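Local coordinates for glycogen synthase (Cyanobacterium sp. CLg1, PDB 6GNF), which is a two-domain glycosyltransferase of the bacterial glycogen and starch synthase family, modelled with adenosine-5'-diphosphate and a glycan bound, at residues Leu333-Val336 against Ala337-Glu341; Glu485-Leu488 against Gln489-Val492; Ala62-Phe65 against Asp66-Glu69; Ala530-Val533 against Asp534-Gln538. All blocks are in the same frame, centred on the assembly; numbering follows the deposited sequence.

Interaction 1 (Leu333-Val336 against Ala337-Glu341); sequences LCKV and ALQKE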
loop_
_atom_site.group_PDB
_atom_site.type_symbol
_atom_site.label_atom_id
_atom_site.label_comp_id
_atom_site.label_asym_id
_atom_site.label_seq_id
_atom_site.Cartn_x
_atom_site.Cartn_y
_atom_site.Cartn_z
ATOM N N LEU A 333 -30.151 3.475 -6.761
ATOM C CA LEU A 333 -29.982 4.786 -7.373
ATOM C C LEU A 333 -28.511 4.999 -7.728
ATOM O O LEU A 333 -28.191 5.460 -8.821
ATOM C CB LEU A 333 -30.522 5.889 -6.455
ATOM C CG LEU A 333 -30.635 7.323 -7.008
ATOM C CD1 LEU A 333 -31.631 8.136 -6.190
ATOM C CD2 LEU A 333 -29.301 8.053 -7.038
ATOM N N CYS A 334 -27.616 4.623 -6.821
ATOM C CA CYS A 334 -26.177 4.666 -7.098
ATOM C C CYS A 334 -25.800 3.795 -8.302
ATOM O O CYS A 334 -24.980 4.195 -9.118
ATOM C CB CYS A 334 -25.381 4.244 -5.866
ATOM S SG CYS A 334 -25.439 5.467 -4.536
ATOM N N LYS A 335 -26.412 2.619 -8.414
ATOM C CA LYS A 335 -26.165 1.724 -9.548
ATOM C C LYS A 335 -26.543 2.380 -10.874
ATOM O O LYS A 335 -25.750 2.401 -11.817
ATOM C CB LYS A 335 -26.933 0.409 -9.386
ATOM C CG LYS A 335 -26.580 -0.638 -10.432
ATOM C CD LYS A 335 -27.169 -1.992 -10.092
ATOM C CE LYS A 335 -26.840 -3.017 -11.161
ATOM N NZ LYS A 335 -27.272 -4.385 -10.759
ATOM N N VAL A 336 -27.777 2.865 -10.960
ATOM C CA VAL A 336 -28.248 3.580 -12.147
ATOM C C VAL A 336 -27.392 4.815 -12.464
ATOM O O VAL A 336 -27.169 5.130 -13.633
ATOM C CB VAL A 336 -29.747 3.936 -12.000
ATOM C CG1 VAL A 336 -30.185 5.035 -12.954
ATOM C CG2 VAL A 336 -30.604 2.681 -12.102
ATOM N N ALA A 337 -26.916 5.507 -11.431
ATOM C CA ALA A 337 -26.031 6.661 -11.610
ATOM C C ALA A 337 -24.680 6.260 -12.213
ATOM O O ALA A 337 -24.175 6.932 -13.116
ATOM C CB ALA A 337 -25.820 7.378 -10.284
ATOM N N LEU A 338 -24.106 5.171 -11.709
ATOM C CA LEU A 338 -22.857 4.630 -12.245
ATOM C C LEU A 338 -23.031 4.222 -13.700
ATOM O O LEU A 338 -22.219 4.571 -14.556
ATOM C CB LEU A 338 -22.408 3.417 -11.426
ATOM C CG LEU A 338 -21.126 2.691 -11.843
ATOM C CD1 LEU A 338 -19.925 3.624 -11.805
ATOM C CD2 LEU A 338 -20.904 1.489 -10.938
ATOM N N GLN A 339 -24.099 3.485 -13.973
ATOM C CA GLN A 339 -24.399 3.035 -15.325
ATOM C C GLN A 339 -24.449 4.202 -16.301
ATOM O O GLN A 339 -23.816 4.146 -17.359
ATOM C CB GLN A 339 -25.717 2.252 -15.353
ATOM C CG GLN A 339 -25.587 0.876 -14.723
ATOM C CD GLN A 339 -26.892 0.110 -14.662
ATOM O OE1 GLN A 339 -27.968 0.694 -14.562
ATOM N NE2 GLN A 339 -26.801 -1.214 -14.703
ATOM N N LYS A 340 -25.226 5.229 -15.963
ATOM C CA LYS A 340 -25.319 6.420 -16.804
ATOM C C LYS A 340 -23.979 7.139 -16.934
ATOM O O LYS A 340 -23.607 7.564 -18.020
ATOM C CB LYS A 340 -26.370 7.395 -16.271
ATOM C CG LYS A 340 -26.303 8.763 -16.934
ATOM C CD LYS A 340 -27.629 9.489 -16.912
ATOM C CE LYS A 340 -27.571 10.727 -17.792
ATOM N NZ LYS A 340 -26.533 11.686 -17.321
ATOM N N GLU A 341 -23.265 7.290 -15.829
ATOM C CA GLU A 341 -21.970 7.970 -15.855
ATOM C C GLU A 341 -20.990 7.295 -16.824
ATOM O O GLU A 341 -20.168 7.964 -17.442
ATOM C CB GLU A 341 -21.362 8.016 -14.449
ATOM C CG GLU A 341 -20.190 8.973 -14.290
ATOM C CD GLU A 341 -20.591 10.430 -14.214
ATOM O OE1 GLU A 341 -21.739 10.786 -14.550
ATOM O OE2 GLU A 341 -19.731 11.232 -13.800
#
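Lys335 and Gln339 stand one turn apart on helix 327-341, and the backbone between Leu333-Val336 and Ala337-Glu341 has the i to i+4 bonding of a regular alpha-helix. Four hydrogen bonds cross: Ala337 N to Leu333 O, Leu338 N to Cys334 O, Gln339 N to Lys335 O at 2.9 Å, and Lys340 N to Val336 O at 3.0 Å. The Gln339 bond is close to straight, with an N-H...O angle of 169°.

The polar side chains of Lys335 and Gln339 leave the helix for buried partners in the surrounding domain. Lys335 is extended throughout, CG lying opposite the backbone N (chi1 -172°), which carries NZ to a salt bridge with Asp425 and hydrogen bonds to the carbonyls of Pro348 and Ile350; three partners thus hold a buried ammonium. The Gln339 amide is secured at both ends, OE1 by Asp347 N and NE2 by Gln381 OE1, which fixes its rotation. The two side chains pass at an angle, Lys335 CE lying 4.0 Å from Gln339 NE2. Val336 CG2, a methyl, comes 4.1 Å from Gln339 OE1.

Apolar packing falls to Leu338, which meets Phe419 and Ile420 of helix 414-423 and Leu352 of strand 352-356, in the parallel sheet of the C-terminal Rossmann-like domain. With CG of Gln339 beside its own backbone N (chi1 -73°), that methylene rests 3.3 Å from Lys335 O.

Interaction 2 (Glu485-Leu488 against Gln489-Val492); sequences EELL and QQGV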
loop_
_atom_site.group_PDB
_atom_site.type_symbol
_atom_site.label_atom_id
_atom_site.label_comp_id
_atom_site.label_asym_id
_atom_site.label_seq_id
_atom_site.Cartn_x
_atom_site.Cartn_y
_atom_site.Cartn_z
ATOM N N GLU A 485 0.857 -15.037 -23.480
ATOM C CA GLU A 485 -0.538 -15.154 -23.884
ATOM C C GLU A 485 -1.153 -16.415 -23.279
ATOM O O GLU A 485 -2.341 -16.451 -22.951
ATOM C CB GLU A 485 -0.643 -15.182 -25.416
ATOM C CG GLU A 485 -2.045 -15.421 -25.970
ATOM C CD GLU A 485 -3.079 -14.451 -25.424
ATOM O OE1 GLU A 485 -2.709 -13.292 -25.145
ATOM O OE2 GLU A 485 -4.256 -14.846 -25.286
ATOM N N GLU A 486 -0.329 -17.449 -23.155
ATOM C CA GLU A 486 -0.705 -18.693 -22.493
ATOM C C GLU A 486 -1.204 -18.448 -21.063
ATOM O O GLU A 486 -2.358 -18.739 -20.746
ATOM C CB GLU A 486 0.504 -19.648 -22.506
ATOM C CG GLU A 486 0.486 -20.802 -21.512
ATOM C CD GLU A 486 -0.567 -21.835 -21.829
ATOM O OE1 GLU A 486 -0.190 -23.011 -22.008
ATOM O OE2 GLU A 486 -1.759 -21.476 -21.898
ATOM N N LEU A 487 -0.323 -17.928 -20.214
ATOM C CA LEU A 487 -0.640 -17.716 -18.800
ATOM C C LEU A 487 -1.714 -16.641 -18.584
ATOM O O LEU A 487 -2.524 -16.734 -17.653
ATOM C CB LEU A 487 0.625 -17.359 -18.013
ATOM C CG LEU A 487 1.665 -18.475 -17.882
ATOM C CD1 LEU A 487 2.942 -17.942 -17.246
ATOM C CD2 LEU A 487 1.112 -19.650 -17.085
ATOM N N LEU A 488 -1.739 -15.639 -19.462
ATOM C CA LEU A 488 -2.784 -14.615 -19.443
ATOM C C LEU A 488 -4.163 -15.247 -19.580
ATOM O O LEU A 488 -5.106 -14.857 -18.885
ATOM C CB LEU A 488 -2.561 -13.604 -20.574
ATOM C CG LEU A 488 -3.503 -12.398 -20.666
ATOM C CD1 LEU A 488 -3.449 -11.554 -19.400
ATOM C CD2 LEU A 488 -3.154 -11.552 -21.880
ATOM N N GLN A 489 -4.279 -16.227 -20.471
ATOM C CA GLN A 489 -5.564 -16.860 -20.730
ATOM C C GLN A 489 -5.979 -17.790 -19.585
ATOM O O GLN A 489 -7.169 -17.959 -19.316
ATOM C CB GLN A 489 -5.536 -17.604 -22.072
ATOM C CG GLN A 489 -6.860 -17.572 -22.823
ATOM C CD GLN A 489 -7.378 -16.161 -23.062
ATOM O OE1 GLN A 489 -8.566 -15.896 -22.894
ATOM N NE2 GLN A 489 -6.483 -15.245 -23.426
ATOM N N GLN A 490 -5.007 -18.350 -18.874
ATOM C CA GLN A 490 -5.296 -19.141 -17.679
ATOM C C GLN A 490 -5.868 -18.252 -16.586
ATOM O O GLN A 490 -6.781 -18.655 -15.862
ATOM C CB GLN A 490 -4.036 -19.820 -17.154
ATOM C CG GLN A 490 -3.406 -20.788 -18.138
ATOM C CD GLN A 490 -2.415 -21.728 -17.486
ATOM O OE1 GLN A 490 -2.252 -22.859 -17.925
ATOM N NE2 GLN A 490 -1.748 -21.266 -16.433
ATOM N N GLY A 491 -5.310 -17.050 -16.463
ATOM C CA GLY A 491 -5.828 -16.044 -15.543
ATOM C C GLY A 491 -7.259 -15.662 -15.870
ATOM O O GLY A 491 -8.105 -15.573 -14.973
ATOM N N VAL A 492 -7.533 -15.438 -17.156
ATOM C CA VAL A 492 -8.883 -15.113 -17.617
ATOM C C VAL A 492 -9.872 -16.173 -17.146
ATOM O O VAL A 492 -10.867 -15.855 -16.492
ATOM C CB VAL A 492 -8.939 -14.977 -19.159
ATOM C CG1 VAL A 492 -10.373 -15.000 -19.672
ATOM C CG2 VAL A 492 -8.244 -13.697 -19.598
#
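Leu488 and Val492 form the tight side: Val492 CG2 rests 3.4 Å from Leu488 O, and both side chains lie against helix 365-370, where they share Ala370. Beside them Gly491 is buried, and its N donates to Leu487 O at 3.0 Å. Val492 N to Leu488 O repeats the same spacing.

These bonds belong to the opening turns of the alpha-helix 485-503. Nearer its start the pattern is less regular: Gln489 N reaches Glu485 O at 3.2 Å and makes a weak second bond to Glu486 O, so one N-H is shared between two carbonyls.

The solvent side is looser. Glu485 and Gln489 both bend at chi2 (54° in Glu485), and their side chains run side by side in the same direction, carboxylate and amide planes 30° apart. The bond from Gln489 NE2 to Glu485 OE2 is short at 2.9 Å but weak, since its N-H...O angle is only 124°; Gln489 OE1 has a weak bond of its own from Lys374 NZ. One residue further on, Glu486 OE2 stays 4.2 Å from Gln490 CG. The one close approach between side chains here without a hydrogen bond is made by the exposed Gln490, which crosses Leu487 with its NE2 3.3 Å from Leu487 CD2.

Interaction 3 (Ala62-Phe65 against Asp66-Glu69); sequences APRF and DQYE. With SO4 (sulfate ion), chain G.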
loop_
_atom_site.group_PDB
_atom_site.type_symbol
_atom_site.label_atom_id
_atom_site.label_comp_id
_atom_site.label_asym_id
_atom_site.label_seq_id
_atom_site.Cartn_x
_atom_site.Cartn_y
_atom_site.Cartn_z
ATOM N N ALA A 62 7.839 11.840 7.499
ATOM C CA ALA A 62 7.880 11.567 6.072
ATOM C C ALA A 62 8.452 12.771 5.350
ATOM O O ALA A 62 8.550 13.850 5.928
ATOM C CB ALA A 62 6.485 11.270 5.570
ATOM N N PRO A 63 8.817 12.609 4.073
ATOM C CA PRO A 63 9.377 13.752 3.341
ATOM C C PRO A 63 8.355 14.835 3.064
ATOM O O PRO A 63 7.173 14.545 2.880
ATOM C CB PRO A 63 9.843 13.131 2.019
ATOM C CG PRO A 63 10.029 11.681 2.329
ATOM C CD PRO A 63 8.948 11.354 3.310
ATOM N N ARG A 64 8.800 16.083 3.036
ATOM C CA ARG A 64 7.940 17.205 2.661
ATOM C C ARG A 64 7.970 17.372 1.141
ATOM O O ARG A 64 8.755 18.135 0.593
ATOM C CB ARG A 64 8.403 18.484 3.368
ATOM C CG ARG A 64 7.488 19.684 3.193
ATOM C CD ARG A 64 8.048 20.853 3.978
ATOM N NE ARG A 64 7.230 22.048 3.858
ATOM C CZ ARG A 64 7.595 23.191 3.286
ATOM N NH1 ARG A 64 8.790 23.357 2.738
ATOM N NH2 ARG A 64 6.733 24.191 3.263
ATOM N N PHE A 65 7.103 16.633 0.459
ATOM C CA PHE A 65 7.047 16.646 -1.004
ATOM C C PHE A 65 6.360 17.882 -1.529
ATOM O O PHE A 65 6.625 18.298 -2.654
ATOM C CB PHE A 65 6.342 15.398 -1.533
ATOM C CG PHE A 65 7.127 14.129 -1.341
ATOM C CD1 PHE A 65 8.377 13.977 -1.932
ATOM C CD2 PHE A 65 6.616 13.082 -0.597
ATOM C CE1 PHE A 65 9.101 12.809 -1.763
ATOM C CE2 PHE A 65 7.336 11.910 -0.429
ATOM C CZ PHE A 65 8.579 11.777 -1.016
ATOM N N ASP A 66 5.473 18.459 -0.721
ATOM C CA ASP A 66 4.796 19.709 -1.058
ATOM C C ASP A 66 4.758 20.645 0.133
ATOM O O ASP A 66 5.048 20.249 1.254
ATOM C CB ASP A 66 3.366 19.425 -1.532
ATOM C CG ASP A 66 3.330 18.766 -2.897
ATOM O OD1 ASP A 66 3.282 19.534 -3.883
ATOM O OD2 ASP A 66 3.405 17.518 -2.997
ATOM N N GLN A 67 4.405 21.896 -0.124
ATOM C CA GLN A 67 4.305 22.884 0.931
ATOM C C GLN A 67 2.947 22.780 1.606
ATOM O O GLN A 67 2.074 23.598 1.351
ATOM C CB GLN A 67 4.534 24.278 0.351
ATOM C CG GLN A 67 5.900 24.413 -0.288
ATOM C CD GLN A 67 6.209 25.829 -0.707
ATOM O OE1 GLN A 67 5.464 26.431 -1.467
ATOM N NE2 GLN A 67 7.325 26.368 -0.219
ATOM N N TYR A 68 2.790 21.798 2.490
ATOM C CA TYR A 68 1.490 21.509 3.101
ATOM C C TYR A 68 1.033 22.695 3.927
ATOM O O TYR A 68 1.794 23.197 4.750
ATOM C CB TYR A 68 1.565 20.258 3.972
ATOM C CG TYR A 68 2.171 19.071 3.254
ATOM C CD1 TYR A 68 1.651 18.634 2.047
ATOM C CD2 TYR A 68 3.268 18.396 3.781
ATOM C CE1 TYR A 68 2.197 17.548 1.380
ATOM C CE2 TYR A 68 3.823 17.316 3.119
ATOM C CZ TYR A 68 3.282 16.894 1.919
ATOM O OH TYR A 68 3.851 15.815 1.275
ATOM N N GLU A 69 -0.204 23.128 3.709
ATOM C CA GLU A 69 -0.692 24.391 4.273
ATOM C C GLU A 69 -0.798 24.412 5.792
ATOM O O GLU A 69 -0.587 25.447 6.404
ATOM C CB GLU A 69 -2.053 24.752 3.678
ATOM C CG GLU A 69 -1.976 25.211 2.231
ATOM C CD GLU A 69 -3.159 26.065 1.824
ATOM O OE1 GLU A 69 -2.959 27.267 1.537
ATOM O OE2 GLU A 69 -4.294 25.541 1.799
HETATM S S SO4 G . 9.311 27.280 2.368
HETATM O O1 SO4 G . 10.416 27.645 3.291
HETATM O O2 SO4 G . 9.634 26.069 1.571
HETATM O O3 SO4 G . 9.106 28.410 1.435
HETATM O O4 SO4 G . 8.071 27.045 3.142
HETATM O O HOH W 1 4.710 23.183 4.788
#
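Arg64 and Gln67, whose side chains meet with Arg64 NH2 3.7 Å from Gln67 CB, are each the centre of an inverse gamma turn, closed by weak backbone bonds from Phe65 N to Pro63 O and from Tyr68 N to Asp66 O. The two turns bring both side chains to one sulfate ion, probably taken up from the crystallisation liquor. Arg64 is extended from CG to NE, with CG opposite the backbone N (chi1 -173°), and its guanidinium takes the anion by two nitrogens: NH1 to sulfate O2 at 3.1 Å and almost straight (175°), NH2 to sulfate O4 at 3.2 Å. The bond to O2 lies at the guanidinium edge, in its plane. Gln67 NE2 adds a weak bond to the same O2 at 2.9 Å, and Arg90 also binds the ion. A salt bridge from Arg64 NH1 to Asp105 and a cation-pi contact with Phe92 hold the guanidinium from elsewhere.

This is the loop leaving strand 57-63 of the mixed sheet in the starch synthase catalytic domain; Ala62 and Arg64 are still backbone-bonded to strand 99-105.

One water joins the halves, accepting from Arg64 NH2 at 2.7 Å and donating to Tyr68 O at 2.9 Å. The Tyr68 ring folds back against residues 64-66: Asp66 O sits 3.5 Å above its plane, over the centre, and its OH receives a weak bond from Phe65 N at 3.5 Å (138°). Tyr34 meets the ring edge-to-face. Asp66 OD2 accepts a hydrogen bond from Asn117 N.

Interaction 4 (Ala530-Val533 against Asp534-Gln538); sequences AKYV and DIFEQ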
loop_
_atom_site.group_PDB
_atom_site.type_symbol
_atom_site.label_atom_id
_atom_site.label_comp_id
_atom_site.label_asym_id
_atom_site.label_seq_id
_atom_site.Cartn_x
_atom_site.Cartn_y
_atom_site.Cartn_z
ATOM N N ALA A 530 -5.256 -2.773 18.379
ATOM C CA ALA A 530 -5.085 -3.456 19.659
ATOM C C ALA A 530 -4.025 -4.563 19.588
ATOM O O ALA A 530 -3.294 -4.780 20.546
ATOM C CB ALA A 530 -6.413 -4.019 20.134
ATOM N N LYS A 531 -3.941 -5.250 18.450
ATOM C CA LYS A 531 -2.918 -6.269 18.252
ATOM C C LYS A 531 -1.535 -5.655 18.135
ATOM O O LYS A 531 -0.580 -6.215 18.651
ATOM C CB LYS A 531 -3.185 -7.084 17.001
ATOM C CG LYS A 531 -4.378 -8.005 17.082
ATOM C CD LYS A 531 -4.466 -8.786 15.781
ATOM C CE LYS A 531 -5.842 -9.358 15.546
ATOM N NZ LYS A 531 -6.133 -10.413 16.548
ATOM N N TYR A 532 -1.424 -4.531 17.426
ATOM C CA TYR A 532 -0.158 -3.792 17.374
ATOM C C TYR A 532 0.291 -3.385 18.785
ATOM O O TYR A 532 1.452 -3.575 19.166
ATOM C CB TYR A 532 -0.274 -2.549 16.478
ATOM C CG TYR A 532 -0.139 -2.822 14.996
ATOM C CD1 TYR A 532 1.110 -2.853 14.386
ATOM C CD2 TYR A 532 -1.259 -3.028 14.196
ATOM C CE1 TYR A 532 1.235 -3.099 13.027
ATOM C CE2 TYR A 532 -1.145 -3.268 12.841
ATOM C CZ TYR A 532 0.095 -3.306 12.256
ATOM O OH TYR A 532 0.155 -3.551 10.894
ATOM N N VAL A 533 -0.640 -2.875 19.580
ATOM C CA VAL A 533 -0.330 -2.448 20.944
ATOM C C VAL A 533 0.232 -3.614 21.750
ATOM O O VAL A 533 1.195 -3.444 22.486
ATOM C CB VAL A 533 -1.565 -1.855 21.664
ATOM C CG1 VAL A 533 -1.309 -1.677 23.151
ATOM C CG2 VAL A 533 -1.943 -0.522 21.049
ATOM N N ASP A 534 -0.372 -4.795 21.623
ATOM C CA ASP A 534 0.137 -5.989 22.322
ATOM C C ASP A 534 1.566 -6.326 21.944
ATOM O O ASP A 534 2.394 -6.587 22.813
ATOM C CB ASP A 534 -0.743 -7.204 22.054
ATOM C CG ASP A 534 -2.039 -7.163 22.845
ATOM O OD1 ASP A 534 -2.236 -6.182 23.600
ATOM O OD2 ASP A 534 -2.859 -8.104 22.722
ATOM N N ILE A 535 1.842 -6.334 20.647
ATOM C CA ILE A 535 3.193 -6.571 20.159
ATOM C C ILE A 535 4.153 -5.500 20.665
ATOM O O ILE A 535 5.226 -5.839 21.161
ATOM C CB ILE A 535 3.209 -6.697 18.623
ATOM C CG1 ILE A 535 2.715 -8.094 18.243
ATOM C CG2 ILE A 535 4.607 -6.486 18.059
ATOM C CD1 ILE A 535 2.162 -8.198 16.847
ATOM N N PHE A 536 3.739 -4.233 20.599
ATOM C CA PHE A 536 4.575 -3.130 21.077
ATOM C C PHE A 536 4.874 -3.255 22.566
ATOM O O PHE A 536 6.009 -3.047 22.986
ATOM C CB PHE A 536 3.929 -1.762 20.801
ATOM C CG PHE A 536 3.788 -1.411 19.338
ATOM C CD1 PHE A 536 4.609 -1.968 18.365
ATOM C CD2 PHE A 536 2.837 -0.483 18.942
ATOM C CE1 PHE A 536 4.459 -1.620 17.030
ATOM C CE2 PHE A 536 2.688 -0.129 17.608
ATOM C CZ PHE A 536 3.503 -0.697 16.649
ATOM N N GLU A 537 3.874 -3.627 23.355
ATOM C CA GLU A 537 4.055 -3.759 24.803
ATOM C C GLU A 537 5.037 -4.866 25.176
ATOM O O GLU A 537 5.754 -4.744 26.164
ATOM C CB GLU A 537 2.718 -3.967 25.515
ATOM C CG GLU A 537 1.996 -2.654 25.794
ATOM C CD GLU A 537 0.534 -2.824 26.184
ATOM O OE1 GLU A 537 0.033 -3.977 26.288
ATOM O OE2 GLU A 537 -0.132 -1.782 26.372
ATOM N N GLN A 538 5.055 -5.943 24.396
ATOM C CA GLN A 538 6.018 -7.032 24.595
ATOM C C GLN A 538 7.449 -6.594 24.311
ATOM O O GLN A 538 8.382 -7.032 24.982
ATOM C CB GLN A 538 5.674 -8.234 23.708
ATOM C CG GLN A 538 4.445 -9.043 24.091
ATOM C CD GLN A 538 4.317 -9.249 25.585
ATOM O OE1 GLN A 538 4.925 -10.157 26.156
ATOM N NE2 GLN A 538 3.558 -8.381 26.231
#
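The Phe536 ring lies over a backbone carbonyl of the preceding turn: Tyr532 O is 3.2 Å above the plane of one face, offset toward the rim, near CG. That placement follows from chi1 of -65°, which swings CG beside the backbone N of Phe536. The same carbonyl accepts the N-H of Phe536, with Phe536 N 2.8 Å from Tyr532 O and an N-H...O angle of 166°, so the oxygen that accepts the helical bond also lies against the ring face. The side chains of Tyr532 and Phe536 point the same way from the helix and lie side by side. Their rings touch at Tyr532 CD1 and Phe536 CZ, 3.9 Å apart, an oblique apolar contact.

Val533 and Glu537 also run alongside each other. Glu537 is extended beyond CG and follows the valine, so that its OE2 comes 3.4 Å from Val533 CG1, the branch placed opposite the backbone N (chi1 169°). Glu537 N is bonded to Val533 O at 2.8 Å, in step with the alpha-helical bonds Asp534 N to Ala530 O and Ile535 N to Lys531 O, both 3.1 Å.

Helix 526-540 is the last of the chain and, as in other GT-B enzymes, packs on the N-terminal domain. Tyr532 lies on Leu47 of helix 39-54 and on Leu199 and Leu269 of two sheet strands, Val533 lies on Leu51 of that helix, Phe536 meets Val197 of strand 195-200, and Ile535 touches Gln267 and Leu269 of strand 267-270.

In the fold
The four contacts come along the chain in the order 3, 1, 2, 4, and none touches another. Interaction 3 leaves strand 57-63 of the N-terminal domain's mixed sheet, and interaction 4, on the C-terminal helix 526-540, packs against the same sheet; their centres are about 30 Å apart, nearest atoms about 16 Å. Interactions 1 and 2, on helices 327-341 and 485-503, lie in the other domain, built round the parallel sheet, with centres about 32 Å apart. Across the domains, centres are about 37 to 44 Å apart, and interaction 2 is on the opposite side of the chain's centre from 3 and 4. Interaction 4 thus marks the chain's end returning to the domain where it began.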